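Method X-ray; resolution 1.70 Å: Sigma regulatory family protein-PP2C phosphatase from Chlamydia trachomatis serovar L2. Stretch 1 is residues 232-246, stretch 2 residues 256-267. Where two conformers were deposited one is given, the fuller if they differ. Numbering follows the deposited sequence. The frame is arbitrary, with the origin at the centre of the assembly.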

# COMPACT_ATOMS: atom_id res chain seq x y z
N PHE A 232 4.26 8.20 -18.84
CA PHE A 232 3.35 9.33 -18.77
C PHE A 232 2.00 8.95 -19.37
O PHE A 232 1.92 8.14 -20.31
CB PHE A 232 3.92 10.55 -19.49
CG PHE A 232 5.12 11.15 -18.79
CD1 PHE A 232 4.94 12.05 -17.73
CD2 PHE A 232 6.40 10.82 -19.16
CE1 PHE A 232 6.04 12.60 -17.09
CE2 PHE A 232 7.50 11.37 -18.52
CZ PHE A 232 7.31 12.26 -17.48
N VAL A 233 0.95 9.54 -18.80
CA VAL A 233 -0.43 9.21 -19.16
C VAL A 233 -1.28 10.46 -19.21
O VAL A 233 -0.96 11.50 -18.63
CB VAL A 233 -1.03 8.22 -18.15
CG1 VAL A 233 -0.26 6.90 -18.17
CG2 VAL A 233 -1.03 8.85 -16.75
N SER A 234 -2.43 10.34 -19.88
CA SER A 234 -3.46 11.36 -19.86
C SER A 234 -4.77 10.72 -19.43
O SER A 234 -5.00 9.53 -19.65
CB SER A 234 -3.64 12.05 -21.24
OG SER A 234 -4.11 11.15 -22.21
N PHE A 235 -5.61 11.53 -18.79
CA PHE A 235 -6.94 11.09 -18.39
C PHE A 235 -7.75 12.34 -18.06
O PHE A 235 -7.23 13.45 -18.05
CB PHE A 235 -6.88 10.11 -17.21
CG PHE A 235 -6.28 10.67 -15.96
CD1 PHE A 235 -4.89 10.77 -15.84
CD2 PHE A 235 -7.08 11.03 -14.90
CE1 PHE A 235 -4.32 11.26 -14.67
CE2 PHE A 235 -6.54 11.52 -13.73
CZ PHE A 235 -5.15 11.62 -13.60
N CYS A 236 -9.04 12.14 -17.81
CA CYS A 236 -9.93 13.23 -17.44
C CYS A 236 -10.52 12.99 -16.06
O CYS A 236 -10.78 11.84 -15.66
CB CYS A 236 -11.06 13.37 -18.47
SG CYS A 236 -10.49 13.98 -20.05
N ILE A 237 -10.73 14.09 -15.33
CA ILE A 237 -11.48 14.10 -14.08
C ILE A 237 -12.62 15.07 -14.28
O ILE A 237 -12.39 16.28 -14.44
CB ILE A 237 -10.63 14.51 -12.88
CG1 ILE A 237 -9.48 13.55 -12.70
CG2 ILE A 237 -11.51 14.54 -11.62
CD1 ILE A 237 -8.50 13.98 -11.59
N GLY A 238 -13.85 14.56 -14.28
CA GLY A 238 -14.97 15.41 -14.62
C GLY A 238 -14.70 15.95 -16.01
O GLY A 238 -14.37 15.19 -16.93
N ASN A 239 -14.73 17.26 -16.17
CA ASN A 239 -14.45 17.86 -17.46
C ASN A 239 -13.01 18.34 -17.62
O ASN A 239 -12.72 19.04 -18.60
CB ASN A 239 -15.42 19.02 -17.71
CG ASN A 239 -16.79 18.54 -18.11
OD1 ASN A 239 -17.72 18.53 -17.31
ND2 ASN A 239 -16.91 18.11 -19.37
N THR A 240 -12.10 17.95 -16.74
CA THR A 240 -10.76 18.55 -16.71
C THR A 240 -9.73 17.54 -17.18
O THR A 240 -9.59 16.47 -16.58
CB THR A 240 -10.42 19.02 -15.30
OG1 THR A 240 -11.43 19.92 -14.86
CG2 THR A 240 -9.09 19.72 -15.27
N GLU A 241 -8.99 17.89 -18.24
CA GLU A 241 -7.90 17.03 -18.73
C GLU A 241 -6.67 17.11 -17.81
O GLU A 241 -6.20 18.20 -17.47
CB GLU A 241 -7.51 17.43 -20.15
N MET A 242 -6.14 15.93 -17.45
CA MET A 242 -4.99 15.75 -16.58
C MET A 242 -3.88 15.04 -17.35
O MET A 242 -4.14 14.20 -18.20
CB MET A 242 -5.31 14.88 -15.35
CG MET A 242 -6.58 15.25 -14.61
SD MET A 242 -6.56 16.95 -14.05
CE MET A 242 -5.52 16.91 -12.68
N TRP A 243 -2.64 15.36 -17.00
CA TRP A 243 -1.50 14.55 -17.39
C TRP A 243 -0.87 13.98 -16.12
O TRP A 243 -0.94 14.62 -15.07
CB TRP A 243 -0.47 15.36 -18.16
CG TRP A 243 -0.75 15.51 -19.65
CD1 TRP A 243 -1.93 15.31 -20.30
CD2 TRP A 243 0.20 15.89 -20.65
NE1 TRP A 243 -1.78 15.53 -21.65
CE2 TRP A 243 -0.48 15.90 -21.89
CE3 TRP A 243 1.56 16.21 -20.62
CZ2 TRP A 243 0.17 16.21 -23.08
CZ3 TRP A 243 2.18 16.53 -21.81
CH2 TRP A 243 1.49 16.53 -23.02
N GLY A 244 -0.27 12.80 -16.22
CA GLY A 244 0.30 12.16 -15.05
C GLY A 244 1.50 11.30 -15.37
O GLY A 244 1.86 11.11 -16.53
N TYR A 245 2.13 10.79 -14.30
CA TYR A 245 3.29 9.91 -14.38
C TYR A 245 3.10 8.78 -13.38
O TYR A 245 2.73 9.03 -12.24
CB TYR A 245 4.60 10.67 -14.03
CG TYR A 245 5.83 9.81 -14.08
CD1 TYR A 245 6.47 9.56 -15.28
CD2 TYR A 245 6.36 9.24 -12.93
CE1 TYR A 245 7.61 8.78 -15.34
CE2 TYR A 245 7.50 8.46 -12.98
CZ TYR A 245 8.10 8.23 -14.19
OH TYR A 245 9.22 7.45 -14.25
N ILE A 246 3.37 7.55 -13.79
CA ILE A 246 3.21 6.38 -12.91
C ILE A 246 4.57 5.81 -12.59
O ILE A 246 5.32 5.39 -13.48
CB ILE A 246 2.33 5.30 -13.54
CG1 ILE A 246 0.93 5.83 -13.78
CG2 ILE A 246 2.26 4.09 -12.62
CD1 ILE A 246 0.09 4.90 -14.66
N ILE A 256 2.84 4.75 -7.61
CA ILE A 256 2.47 6.13 -7.33
C ILE A 256 2.16 6.80 -8.66
O ILE A 256 2.97 6.73 -9.60
CB ILE A 256 3.59 6.89 -6.59
CG1 ILE A 256 3.80 6.32 -5.19
CG2 ILE A 256 3.26 8.35 -6.45
CD1 ILE A 256 5.08 6.81 -4.55
N LEU A 257 1.01 7.45 -8.74
CA LEU A 257 0.61 8.27 -9.87
C LEU A 257 0.66 9.72 -9.42
O LEU A 257 -0.09 10.11 -8.53
CB LEU A 257 -0.81 7.91 -10.34
CG LEU A 257 -1.43 8.89 -11.35
CD1 LEU A 257 -0.78 8.85 -12.71
CD2 LEU A 257 -2.94 8.56 -11.47
N THR A 258 1.55 10.53 -10.01
CA THR A 258 1.42 11.97 -9.83
C THR A 258 0.68 12.56 -11.03
O THR A 258 0.77 12.02 -12.14
CB THR A 258 2.77 12.64 -9.64
OG1 THR A 258 3.63 12.21 -10.69
CG2 THR A 258 3.35 12.25 -8.28
N TYR A 259 -0.08 13.62 -10.82
CA TYR A 259 -0.89 14.15 -11.90
C TYR A 259 -1.15 15.63 -11.65
O TYR A 259 -1.01 16.13 -10.53
CB TYR A 259 -2.20 13.35 -12.09
CG TYR A 259 -3.20 13.40 -10.92
CD1 TYR A 259 -3.05 12.58 -9.82
CD2 TYR A 259 -4.28 14.28 -10.94
CE1 TYR A 259 -3.93 12.63 -8.73
CE2 TYR A 259 -5.18 14.33 -9.86
CZ TYR A 259 -4.98 13.50 -8.77
OH TYR A 259 -5.84 13.54 -7.68
N GLU A 260 -1.53 16.31 -12.72
CA GLU A 260 -1.73 17.75 -12.72
C GLU A 260 -2.61 18.10 -13.91
O GLU A 260 -2.63 17.39 -14.91
CB GLU A 260 -0.38 18.48 -12.81
CG GLU A 260 -0.47 20.00 -12.86
CD GLU A 260 -1.16 20.61 -11.64
OE1 GLU A 260 -2.41 20.49 -11.52
OE2 GLU A 260 -0.45 21.23 -10.82
N GLU A 261 -3.34 19.21 -13.79
CA GLU A 261 -4.11 19.69 -14.93
C GLU A 261 -3.20 19.94 -16.12
O GLU A 261 -2.14 20.55 -15.98
CB GLU A 261 -4.87 20.96 -14.55
CG GLU A 261 -5.90 20.73 -13.47
CD GLU A 261 -6.63 21.99 -13.08
OE1 GLU A 261 -6.90 22.83 -13.96
OE2 GLU A 261 -6.93 22.14 -11.88
N LYS A 262 -3.60 19.45 -17.28
CA LYS A 262 -2.83 19.69 -18.49
C LYS A 262 -2.57 21.18 -18.72
O LYS A 262 -1.48 21.57 -19.17
CB LYS A 262 -3.57 19.07 -19.68
CG LYS A 262 -2.87 19.22 -21.00
CD LYS A 262 -3.60 18.44 -22.10
CE LYS A 262 -3.42 19.01 -23.47
NZ LYS A 262 -4.30 18.29 -24.44
N SER A 263 -3.57 22.01 -18.45
CA SER A 263 -3.43 23.45 -18.67
C SER A 263 -2.35 24.05 -17.78
O SER A 263 -1.67 25.00 -18.19
CB SER A 263 -4.77 24.15 -18.43
OG SER A 263 -5.16 24.13 -17.05
N ILE A 264 -2.18 23.52 -16.57
CA ILE A 264 -1.12 24.00 -15.68
C ILE A 264 0.24 23.51 -16.17
O ILE A 264 1.21 24.27 -16.22
CB ILE A 264 -1.42 23.53 -14.23
CG1 ILE A 264 -2.69 24.24 -13.72
CG2 ILE A 264 -0.24 23.77 -13.32
CD1 ILE A 264 -3.18 23.80 -12.34
N ILE A 265 0.31 22.24 -16.57
CA ILE A 265 1.54 21.71 -17.16
C ILE A 265 1.97 22.58 -18.32
O ILE A 265 3.13 23.00 -18.42
CB ILE A 265 1.32 20.25 -17.60
CG1 ILE A 265 1.08 19.34 -16.39
CG2 ILE A 265 2.49 19.77 -18.47
CD1 ILE A 265 2.28 19.22 -15.46
N PHE A 266 1.04 22.88 -19.23
CA PHE A 266 1.41 23.62 -20.43
C PHE A 266 1.72 25.08 -20.14
O PHE A 266 2.41 25.71 -20.93
CB PHE A 266 0.28 23.49 -21.47
CG PHE A 266 0.41 22.25 -22.32
CD1 PHE A 266 0.40 21.00 -21.74
CD2 PHE A 266 0.57 22.33 -23.69
CE1 PHE A 266 0.54 19.86 -22.50
CE2 PHE A 266 0.70 21.18 -24.45
CZ PHE A 266 0.69 19.94 -23.83
N ALA A 267 1.25 25.63 -19.02
CA ALA A 267 1.54 27.01 -18.70
C ALA A 267 3.04 27.23 -18.51
O ALA A 267 3.51 28.37 -18.63
CB ALA A 267 0.79 27.46 -17.44
O HOH W 1 -6.38 20.87 -18.14
O HOH W 2 -4.36 15.26 -23.00

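A single tryptophan ring can fasten a β-sheet to the helix that follows one of its strands, and Trp243 illustrates how. One face of its indole receives two different partners: the aliphatic chain of Lys262, whose CG lies 4.1 Å from the centroid of the Trp243 five-membered ring and 17° off its normal, and Phe266, which directs its edge at the six-membered ring with the planes at 80°. The closest atoms of the aromatic pair, Trp243 CH2 and Phe266 CE1, are 3.5 Å apart. Lys262 and Phe266 lie one helical turn apart, joined by the hydrogen bond from Phe266 N to Lys262 O (2.8 Å), so the helix presents both to the same surface. A water accepts from Trp243 NE1 at 2.9 Å and, weakly, from Lys262 NZ at 3.4 Å.

The backbone beneath the ring belongs to an antiparallel ladder. Trp243 N donates to Glu260 O (2.9 Å) and Glu260 N returns to Trp243 O (3.0 Å); two residues on, Tyr245 N to Thr258 O (2.8 Å) and Thr258 N to Tyr245 O (2.9 Å) repeat the exchange. As the second strand gives way to helix, Lys262 N still reaches Glu241 O at 2.9 Å, in a nearly linear bond, carrying the pairing into the first helical residue.

Between these hydrogen-bonded pairs, Gly244 faces Tyr259 with their CA atoms only 3.9 Å apart. A β-carbon on Gly244 would clash with Thr258 O and Leu257 CD1, so the close packing relies on its absence. On this face, away from Trp243, Phe235 turns its edge toward the Tyr259 ring in an offset arrangement, Phe235 CZ lying 3.7 Å from Tyr259 CB, while Met242 CE meets the edge of the same tyrosine at CD2, 3.4 Å away. Leu257 CD1 extends the apolar packing to Ile246 CG1 at 3.6 Å.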